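Local coordinates for cytokinesis protein 2 (Saccharomyces cerevisiae, PDB 4WPE) that forms septin-associated and medial rings during the cell cycle and mediates the cytoskeletal rearrangements needed for cytokinesis, this chain being its F-BAR domain, at residues I41-K45 against I107-K112; R47-K52 against Q99-F104; A91-H96 against T244-E248. All coordinates share one frame; numbering follows the deposited sequence.

Contact 1: I41-K45 against I107-K112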
loop_
_atom_site.group_PDB
_atom_site.type_symbol
_atom_site.label_atom_id
_atom_site.label_comp_id
_atom_site.label_asym_id
_atom_site.label_seq_id
_atom_site.Cartn_x
_atom_site.Cartn_y
_atom_site.Cartn_z
ATOM N N ILE A 41 7.816 7.512 -16.940
ATOM C CA ILE A 41 6.695 6.852 -17.604
ATOM C C ILE A 41 6.507 5.430 -17.081
ATOM O O ILE A 41 5.396 5.027 -16.740
ATOM C CB ILE A 41 6.889 6.799 -19.132
ATOM C CG1 ILE A 41 6.797 8.200 -19.734
ATOM C CG2 ILE A 41 5.839 5.906 -19.773
ATOM C CD1 ILE A 41 7.298 8.276 -21.167
ATOM N N LEU A 42 7.599 4.675 -17.011
ATOM C CA LEU A 42 7.541 3.307 -16.511
ATOM C C LEU A 42 7.203 3.287 -15.026
ATOM O O LEU A 42 6.427 2.446 -14.574
ATOM C CB LEU A 42 8.863 2.580 -16.756
ATOM C CG LEU A 42 8.854 1.082 -16.431
ATOM C CD1 LEU A 42 8.016 0.311 -17.442
ATOM C CD2 LEU A 42 10.268 0.526 -16.363
ATOM N N PHE A 43 7.788 4.215 -14.274
ATOM C CA PHE A 43 7.538 4.305 -12.840
ATOM C C PHE A 43 6.065 4.564 -12.549
ATOM O O PHE A 43 5.467 3.899 -11.706
ATOM C CB PHE A 43 8.391 5.407 -12.207
ATOM C CG PHE A 43 8.056 5.677 -10.765
ATOM C CD1 PHE A 43 8.398 4.769 -9.776
ATOM C CD2 PHE A 43 7.395 6.839 -10.401
ATOM C CE1 PHE A 43 8.093 5.014 -8.453
ATOM C CE2 PHE A 43 7.086 7.091 -9.080
ATOM C CZ PHE A 43 7.434 6.178 -8.104
ATOM N N PHE A 44 5.492 5.535 -13.254
ATOM C CA PHE A 44 4.084 5.885 -13.107
ATOM C C PHE A 44 3.181 4.693 -13.388
ATOM O O PHE A 44 2.188 4.475 -12.694
ATOM C CB PHE A 44 3.723 7.035 -14.048
ATOM C CG PHE A 44 4.267 8.367 -13.616
ATOM C CD1 PHE A 44 4.605 9.328 -14.557
ATOM C CD2 PHE A 44 4.419 8.668 -12.272
ATOM C CE1 PHE A 44 5.098 10.559 -14.168
ATOM C CE2 PHE A 44 4.909 9.900 -11.875
ATOM C CZ PHE A 44 5.251 10.845 -12.825
ATOM N N LYS A 45 3.537 3.924 -14.410
ATOM C CA LYS A 45 2.762 2.750 -14.786
ATOM C C LYS A 45 2.810 1.684 -13.698
ATOM O O LYS A 45 1.772 1.225 -13.224
ATOM C CB LYS A 45 3.273 2.174 -16.107
ATOM C CG LYS A 45 2.504 0.958 -16.586
ATOM C CD LYS A 45 3.006 0.481 -17.938
ATOM C CE LYS A 45 2.135 -0.643 -18.472
ATOM N NZ LYS A 45 2.869 -1.494 -19.447
ATOM N N ILE A 107 -1.792 10.904 -15.419
ATOM C CA ILE A 107 -0.378 11.248 -15.378
ATOM C C ILE A 107 0.504 10.265 -16.156
ATOM O O ILE A 107 1.467 10.686 -16.781
ATOM C CB ILE A 107 0.126 11.388 -13.914
ATOM C CG1 ILE A 107 -0.079 10.107 -13.126
ATOM C CG2 ILE A 107 -0.596 12.514 -13.203
ATOM C CD1 ILE A 107 1.136 9.243 -13.054
ATOM N N TYR A 108 0.183 8.974 -16.146
ATOM C CA TYR A 108 0.971 8.022 -16.931
ATOM C C TYR A 108 0.681 8.159 -18.417
ATOM O O TYR A 108 1.596 8.303 -19.231
ATOM C CB TYR A 108 0.708 6.578 -16.498
ATOM C CG TYR A 108 1.077 5.561 -17.561
ATOM C CD1 TYR A 108 2.404 5.245 -17.818
ATOM C CD2 TYR A 108 0.097 4.923 -18.310
ATOM C CE1 TYR A 108 2.744 4.322 -18.793
ATOM C CE2 TYR A 108 0.426 3.999 -19.283
ATOM C CZ TYR A 108 1.749 3.702 -19.521
ATOM O OH TYR A 108 2.075 2.781 -20.491
ATOM N N THR A 109 -0.600 8.096 -18.762
ATOM C CA THR A 109 -1.031 8.168 -20.150
ATOM C C THR A 109 -0.657 9.506 -20.781
ATOM O O THR A 109 -0.141 9.548 -21.898
ATOM C CB THR A 109 -2.552 7.943 -20.268
ATOM O OG1 THR A 109 -2.849 6.564 -20.015
ATOM C CG2 THR A 109 -3.055 8.318 -21.654
ATOM N N ASP A 110 -0.898 10.593 -20.056
ATOM C CA ASP A 110 -0.628 11.928 -20.575
ATOM C C ASP A 110 0.868 12.215 -20.677
ATOM O O ASP A 110 1.290 13.051 -21.479
ATOM C CB ASP A 110 -1.311 12.990 -19.709
ATOM C CG ASP A 110 -2.812 13.052 -19.941
ATOM O OD1 ASP A 110 -3.560 13.328 -18.977
ATOM O OD2 ASP A 110 -3.246 12.829 -21.090
ATOM N N THR A 111 1.669 11.522 -19.873
ATOM C CA THR A 111 3.120 11.692 -19.924
ATOM C C THR A 111 3.721 10.884 -21.071
ATOM O O THR A 111 4.599 11.366 -21.789
ATOM C CB THR A 111 3.791 11.276 -18.604
ATOM O OG1 THR A 111 3.322 12.120 -17.544
ATOM C CG2 THR A 111 5.300 11.400 -18.703
ATOM N N LYS A 112 3.243 9.655 -21.242
ATOM C CA LYS A 112 3.691 8.817 -22.346
ATOM C C LYS A 112 3.326 9.459 -23.683
ATOM O O LYS A 112 4.147 9.517 -24.599
ATOM C CB LYS A 112 3.083 7.416 -22.246
ATOM C CG LYS A 112 2.941 6.714 -23.586
ATOM C CD LYS A 112 2.865 5.203 -23.443
ATOM C CE LYS A 112 2.434 4.562 -24.756
ATOM N NZ LYS A 112 2.742 3.107 -24.808
#
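Tyr108 lays its phenol alongside the aliphatic stem of Lys45, the two side chains pointing the same way. Lys45 CG sits over one face of the ring, 4.3 Å from the Tyr108 centroid and close to its normal, a CH-pi contact. Both chains leave their helices with CG anti to the backbone N, and Lys45 stays extended from there, following the ring out to its hydroxyl. The edge of the same ring meets helix 37-71: Ile41 O lies near the ring plane, 3.2 Å from Tyr108 CD1, while Ile41 CG2 packs against Tyr108 CE1 at 3.6 Å. The other branch of Ile41 runs on toward the next turn, where its CG1 meets Thr111 CG2 at 3.7 Å and its CD1 comes up to the backbone of Lys112.

Deeper in, Phe44 points at the partner helix and receives Ile107 CD1 over one ring face, 3.6 Å from the centroid and 27° off the normal. The methyl is displaced toward the CB side of the ring, which explains why Phe44 CG is its nearest atom. Ile107 reaches there with CG1 between its backbone N and carbonyl carbon (chi1 59°). Leu234 of helix 170-259 also packs on Phe44, and Phe229 and Lys233 of that helix touch Thr111, so the apolar side of the contact faces a third helix whereas the Lys45 side is exposed.

The local axes approach to 8.9 Å at 159°, with a pi-type turn at 107-109. This near-antiparallel packing of helices 37-71 and 76-162, with Ile61 of the second subunit against neighbouring Phe43, is typical of the helical core of an F-BAR dimer.

Contact 2: R47-K52 against Q99-F104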
loop_
_atom_site.group_PDB
_atom_site.type_symbol
_atom_site.label_atom_id
_atom_site.label_comp_id
_atom_site.label_asym_id
_atom_site.label_seq_id
_atom_site.Cartn_x
_atom_site.Cartn_y
_atom_site.Cartn_z
ATOM N N ARG A 47 3.825 1.903 -10.579
ATOM C CA ARG A 47 3.240 2.455 -9.363
ATOM C C ARG A 47 1.710 2.408 -9.413
ATOM O O ARG A 47 1.058 2.113 -8.413
ATOM C CB ARG A 47 3.725 3.890 -9.156
ATOM C CG ARG A 47 3.040 4.638 -8.037
ATOM C CD ARG A 47 3.600 4.262 -6.686
ATOM N NE ARG A 47 3.684 5.428 -5.813
ATOM C CZ ARG A 47 2.667 5.902 -5.102
ATOM N NH1 ARG A 47 1.484 5.309 -5.162
ATOM N NH2 ARG A 47 2.833 6.971 -4.334
ATOM N N SER A 48 1.146 2.696 -10.582
ATOM C CA SER A 48 -0.300 2.624 -10.774
ATOM C C SER A 48 -0.799 1.197 -10.590
ATOM O O SER A 48 -1.805 0.960 -9.916
ATOM C CB SER A 48 -0.689 3.132 -12.163
ATOM O OG SER A 48 -0.748 2.060 -13.091
ATOM N N GLU A 49 -0.085 0.253 -11.194
ATOM C CA GLU A 49 -0.459 -1.153 -11.134
ATOM C C GLU A 49 -0.341 -1.681 -9.709
ATOM O O GLU A 49 -1.066 -2.594 -9.313
ATOM C CB GLU A 49 0.411 -1.980 -12.087
ATOM N N LEU A 50 0.569 -1.089 -8.941
ATOM C CA LEU A 50 0.798 -1.490 -7.557
ATOM C C LEU A 50 -0.362 -1.096 -6.649
ATOM O O LEU A 50 -0.802 -1.883 -5.805
ATOM C CB LEU A 50 2.098 -0.874 -7.037
ATOM C CG LEU A 50 2.433 -1.097 -5.559
ATOM C CD1 LEU A 50 2.593 -2.578 -5.264
ATOM C CD2 LEU A 50 3.692 -0.331 -5.169
ATOM N N GLU A 51 -0.851 0.128 -6.821
ATOM C CA GLU A 51 -1.925 0.650 -5.984
ATOM C C GLU A 51 -3.244 -0.068 -6.252
ATOM O O GLU A 51 -4.060 -0.242 -5.348
ATOM C CB GLU A 51 -2.093 2.155 -6.207
ATOM C CG GLU A 51 -0.905 2.996 -5.761
ATOM C CD GLU A 51 -0.669 2.941 -4.261
ATOM O OE1 GLU A 51 -1.625 2.647 -3.513
ATOM O OE2 GLU A 51 0.475 3.196 -3.826
ATOM N N LYS A 52 -3.448 -0.481 -7.498
ATOM C CA LYS A 52 -4.652 -1.212 -7.868
ATOM C C LYS A 52 -4.697 -2.552 -7.145
ATOM O O LYS A 52 -5.729 -2.942 -6.604
ATOM C CB LYS A 52 -4.715 -1.416 -9.382
ATOM C CG LYS A 52 -5.954 -2.151 -9.862
ATOM C CD LYS A 52 -5.770 -2.671 -11.278
ATOM C CE LYS A 52 -7.022 -3.377 -11.773
ATOM N NZ LYS A 52 -6.879 -3.839 -13.180
ATOM N N GLN A 99 -6.597 6.601 -6.305
ATOM C CA GLN A 99 -5.237 7.059 -6.565
ATOM C C GLN A 99 -4.625 6.298 -7.735
ATOM O O GLN A 99 -3.923 6.874 -8.567
ATOM C CB GLN A 99 -4.368 6.893 -5.317
ATOM C CG GLN A 99 -3.063 7.674 -5.349
ATOM C CD GLN A 99 -2.043 7.138 -4.361
ATOM O OE1 GLN A 99 -1.353 6.155 -4.633
ATOM N NE2 GLN A 99 -1.957 7.771 -3.197
ATOM N N SER A 100 -4.903 4.999 -7.791
ATOM C CA SER A 100 -4.405 4.142 -8.863
ATOM C C SER A 100 -4.896 4.603 -10.228
ATOM O O SER A 100 -4.123 4.685 -11.181
ATOM C CB SER A 100 -4.826 2.692 -8.626
ATOM O OG SER A 100 -4.469 1.871 -9.724
ATOM N N GLU A 101 -6.187 4.908 -10.317
ATOM C CA GLU A 101 -6.785 5.321 -11.580
ATOM C C GLU A 101 -6.243 6.673 -12.051
ATOM O O GLU A 101 -6.005 6.865 -13.241
ATOM C CB GLU A 101 -8.312 5.366 -11.455
ATOM C CG GLU A 101 -8.912 4.064 -10.937
ATOM C CD GLU A 101 -10.415 4.141 -10.725
ATOM O OE1 GLU A 101 -10.953 5.267 -10.653
ATOM O OE2 GLU A 101 -11.057 3.073 -10.617
ATOM N N ILE A 102 -6.042 7.604 -11.124
ATOM C CA ILE A 102 -5.455 8.897 -11.470
ATOM C C ILE A 102 -4.059 8.697 -12.049
ATOM O O ILE A 102 -3.660 9.365 -13.004
ATOM C CB ILE A 102 -5.364 9.836 -10.250
ATOM C CG1 ILE A 102 -6.757 10.217 -9.757
ATOM C CG2 ILE A 102 -4.578 11.096 -10.595
ATOM C CD1 ILE A 102 -6.741 11.057 -8.497
ATOM N N LEU A 103 -3.323 7.758 -11.469
ATOM C CA LEU A 103 -1.960 7.494 -11.900
ATOM C C LEU A 103 -1.918 6.932 -13.319
ATOM O O LEU A 103 -1.110 7.362 -14.132
ATOM C CB LEU A 103 -1.260 6.541 -10.926
ATOM C CG LEU A 103 -0.824 7.168 -9.597
ATOM C CD1 LEU A 103 -0.541 6.102 -8.550
ATOM C CD2 LEU A 103 0.392 8.059 -9.784
ATOM N N PHE A 104 -2.798 5.988 -13.629
ATOM C CA PHE A 104 -2.713 5.310 -14.917
ATOM C C PHE A 104 -3.097 6.198 -16.099
ATOM O O PHE A 104 -2.489 6.107 -17.167
ATOM C CB PHE A 104 -3.584 4.054 -14.928
ATOM C CG PHE A 104 -3.481 3.266 -16.202
ATOM C CD1 PHE A 104 -2.416 2.403 -16.412
ATOM C CD2 PHE A 104 -4.439 3.395 -17.195
ATOM C CE1 PHE A 104 -2.311 1.680 -17.587
ATOM C CE2 PHE A 104 -4.340 2.676 -18.371
ATOM C CZ PHE A 104 -3.274 1.816 -18.567
#
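Within the antiparallel helical bundle of the F-BAR domain, segments 47-52 and 99-104 bring two serines into the interface, their local axes 8.1 Å apart at 160°. Ser48 and Ser100 have the nearest CA atoms, at 4.8 Å, an approach consistent with the small side chains there. Ser100 OG donates to Ser48 O across 2.8 Å, its approach tilted from the carbonyl plane. That oxygen also accepts the helical bond from Lys52 N, and the two donors arrive from opposite faces of the peptide plane. Ser48 OG turns back to Lys45 O of its own helix and meets the edge of the Phe104 ring, while Ser48 CB rests on Leu103 CB at 3.7 Å.

On the buried side, Arg47 CG and NH1 both pack against Leu103 CD1. Glu51, bent at chi2, brings OE2 within 2.7 Å of Arg47 NH1 as a salt bridge; its OE1 is bonded to His96, and OE2 also to Tyr54 of the second subunit. Glu89 of that subunit pairs with Arg47 NE, so the guanidinium is gripped from both chains and its rotation is probably restricted. Arg47 NH1 has a further acceptor in Gln99 OE1, 3.0 Å away with an N-H...O angle of 145°, the amide and guanidinium planes standing 62° apart.

Contact 3: A91-H96 against T244-E248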
loop_
_atom_site.group_PDB
_atom_site.type_symbol
_atom_site.label_atom_id
_atom_site.label_comp_id
_atom_site.label_asym_id
_atom_site.label_seq_id
_atom_site.Cartn_x
_atom_site.Cartn_y
_atom_site.Cartn_z
ATOM N N ALA A 91 -12.267 2.428 3.388
ATOM C CA ALA A 91 -12.076 3.805 2.943
ATOM C C ALA A 91 -10.684 3.986 2.340
ATOM O O ALA A 91 -10.524 4.660 1.321
ATOM C CB ALA A 91 -12.288 4.776 4.092
ATOM N N ARG A 92 -9.682 3.385 2.977
ATOM C CA ARG A 92 -8.324 3.398 2.442
ATOM C C ARG A 92 -8.276 2.679 1.103
ATOM O O ARG A 92 -7.659 3.160 0.151
ATOM C CB ARG A 92 -7.338 2.746 3.413
ATOM C CG ARG A 92 -7.171 3.481 4.730
ATOM C CD ARG A 92 -5.867 3.099 5.423
ATOM N NE ARG A 92 -5.734 1.661 5.640
ATOM C CZ ARG A 92 -4.922 0.866 4.947
ATOM N NH1 ARG A 92 -4.165 1.365 3.979
ATOM N NH2 ARG A 92 -4.867 -0.430 5.223
ATOM N N ALA A 93 -8.930 1.522 1.045
ATOM C CA ALA A 93 -9.000 0.733 -0.179
ATOM C C ALA A 93 -9.533 1.571 -1.340
ATOM O O ALA A 93 -8.923 1.621 -2.408
ATOM C CB ALA A 93 -9.868 -0.499 0.035
ATOM N N GLN A 94 -10.661 2.243 -1.120
ATOM C CA GLN A 94 -11.242 3.114 -2.134
ATOM C C GLN A 94 -10.299 4.267 -2.478
ATOM O O GLN A 94 -10.243 4.716 -3.624
ATOM C CB GLN A 94 -12.591 3.662 -1.662
ATOM N N SER A 95 -9.553 4.735 -1.484
ATOM C CA SER A 95 -8.661 5.873 -1.669
ATOM C C SER A 95 -7.444 5.493 -2.504
ATOM O O SER A 95 -6.996 6.263 -3.356
ATOM C CB SER A 95 -8.217 6.428 -0.317
ATOM O OG SER A 95 -7.348 7.532 -0.489
ATOM N N HIS A 96 -6.905 4.304 -2.253
ATOM C CA HIS A 96 -5.787 3.802 -3.041
ATOM C C HIS A 96 -6.251 3.439 -4.445
ATOM O O HIS A 96 -5.509 3.601 -5.414
ATOM C CB HIS A 96 -5.143 2.590 -2.368
ATOM C CG HIS A 96 -4.281 2.936 -1.192
ATOM N ND1 HIS A 96 -2.913 2.799 -1.210
ATOM C CD2 HIS A 96 -4.599 3.409 0.037
ATOM C CE1 HIS A 96 -2.419 3.173 -0.040
ATOM N NE2 HIS A 96 -3.420 3.548 0.730
ATOM N N THR A 244 -4.301 10.938 -0.174
ATOM C CA THR A 244 -4.500 9.639 0.454
ATOM C C THR A 244 -3.946 9.610 1.874
ATOM O O THR A 244 -4.640 9.220 2.811
ATOM C CB THR A 244 -3.838 8.515 -0.352
ATOM O OG1 THR A 244 -4.366 8.509 -1.683
ATOM C CG2 THR A 244 -4.101 7.167 0.305
ATOM N N TYR A 245 -2.695 10.030 2.023
ATOM C CA TYR A 245 -2.010 9.991 3.310
ATOM C C TYR A 245 -2.715 10.866 4.345
ATOM O O TYR A 245 -2.781 10.519 5.523
ATOM C CB TYR A 245 -0.552 10.432 3.149
ATOM C CG TYR A 245 0.203 9.680 2.070
ATOM C CD1 TYR A 245 -0.051 8.337 1.822
ATOM C CD2 TYR A 245 1.166 10.317 1.292
ATOM C CE1 TYR A 245 0.635 7.645 0.834
ATOM C CE2 TYR A 245 1.857 9.636 0.302
ATOM C CZ TYR A 245 1.587 8.300 0.079
ATOM O OH TYR A 245 2.266 7.615 -0.902
ATOM N N ILE A 246 -3.247 11.999 3.899
ATOM C CA ILE A 246 -3.968 12.900 4.789
ATOM C C ILE A 246 -5.306 12.277 5.183
ATOM O O ILE A 246 -5.756 12.414 6.322
ATOM C CB ILE A 246 -4.178 14.284 4.136
ATOM C CG1 ILE A 246 -2.961 15.172 4.402
ATOM C CG2 ILE A 246 -5.410 14.970 4.685
ATOM C CD1 ILE A 246 -2.839 16.340 3.459
ATOM N N LEU A 247 -5.924 11.566 4.246
ATOM C CA LEU A 247 -7.160 10.845 4.529
ATOM C C LEU A 247 -6.919 9.698 5.502
ATOM O O LEU A 247 -7.662 9.528 6.471
ATOM C CB LEU A 247 -7.785 10.311 3.237
ATOM C CG LEU A 247 -8.915 9.288 3.391
ATOM C CD1 LEU A 247 -10.047 9.602 2.429
ATOM C CD2 LEU A 247 -8.406 7.867 3.160
ATOM N N GLU A 248 -5.881 8.910 5.236
ATOM C CA GLU A 248 -5.564 7.748 6.061
ATOM C C GLU A 248 -5.271 8.152 7.500
ATOM O O GLU A 248 -5.544 7.399 8.434
ATOM C CB GLU A 248 -4.378 6.977 5.474
ATOM C CG GLU A 248 -4.679 6.331 4.127
ATOM C CD GLU A 248 -3.506 5.548 3.566
ATOM O OE1 GLU A 248 -2.544 6.175 3.068
ATOM O OE2 GLU A 248 -3.552 4.301 3.617
#
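Segments 91-96 and 244-248 run almost exactly antiparallel, at 175°, with local axes 10.1 Å apart and CA atoms nearest at Arg92-Glu248 and Ser95-Thr244. Polar side chains span this gap. Glu248, extended beyond CG, delivers OE2 to two donors. Arg92 NH1 meets it at 3.0 Å, nearly along the C-O axis and close to the guanidinium plane, as part of a salt bridge; the two flat groups are nearly coplanar. His96 NE2 lies 3.0 Å from the same Glu248 OE2 with an N-H...O angle of 167°. The bond lies in the plane of the imidazole but comes from above the carboxylate, the two planes 76° apart.

These residues join helices 76-162 and 170-259 of the F-BAR bundle, and helix 37-71 takes part through Glu51, which holds His96 ND1, and Tyr54, which bonds Arg92 NH1. Arg92 NH2 forms a separate salt bridge with Glu89. With both nitrogens facing carboxylates, His96 may well be protonated. Replacing Glu248 with an alanine here would probably leave His96 NE2 without its acceptor and Arg92 NH1 without this carboxylate.

One turn away, Ser95 OG and Thr244 OG1 form a weak bond of 3.4 Å. Thr244 CG2 packs on His96 NE2 at 3.7 Å, and Leu247 CD2 touches Ser95 CB at 3.8 Å.

How the contacts relate
Contacts 1 and 2 join the same pair, helices 37-71 and 76-162, with centres 10 Å apart; contact 3 uses an adjoining face of helix 76-162 to hold helix 170-259. Contact 2 is the most buried, whereas contacts 1 and 3 are partly buried. Their chemistry shifts along the bundle, from apolar and CH-pi packing in contact 1, through mixed serine and arginine bonding in contact 2, to a carboxylate shared by two basic groups in contact 3. The Glu51-His96 bond, 2.6 Å from OE1 to ND1, ties contacts 2 and 3 directly, while contacts 1 and 3 do not touch. All three reach the second subunit.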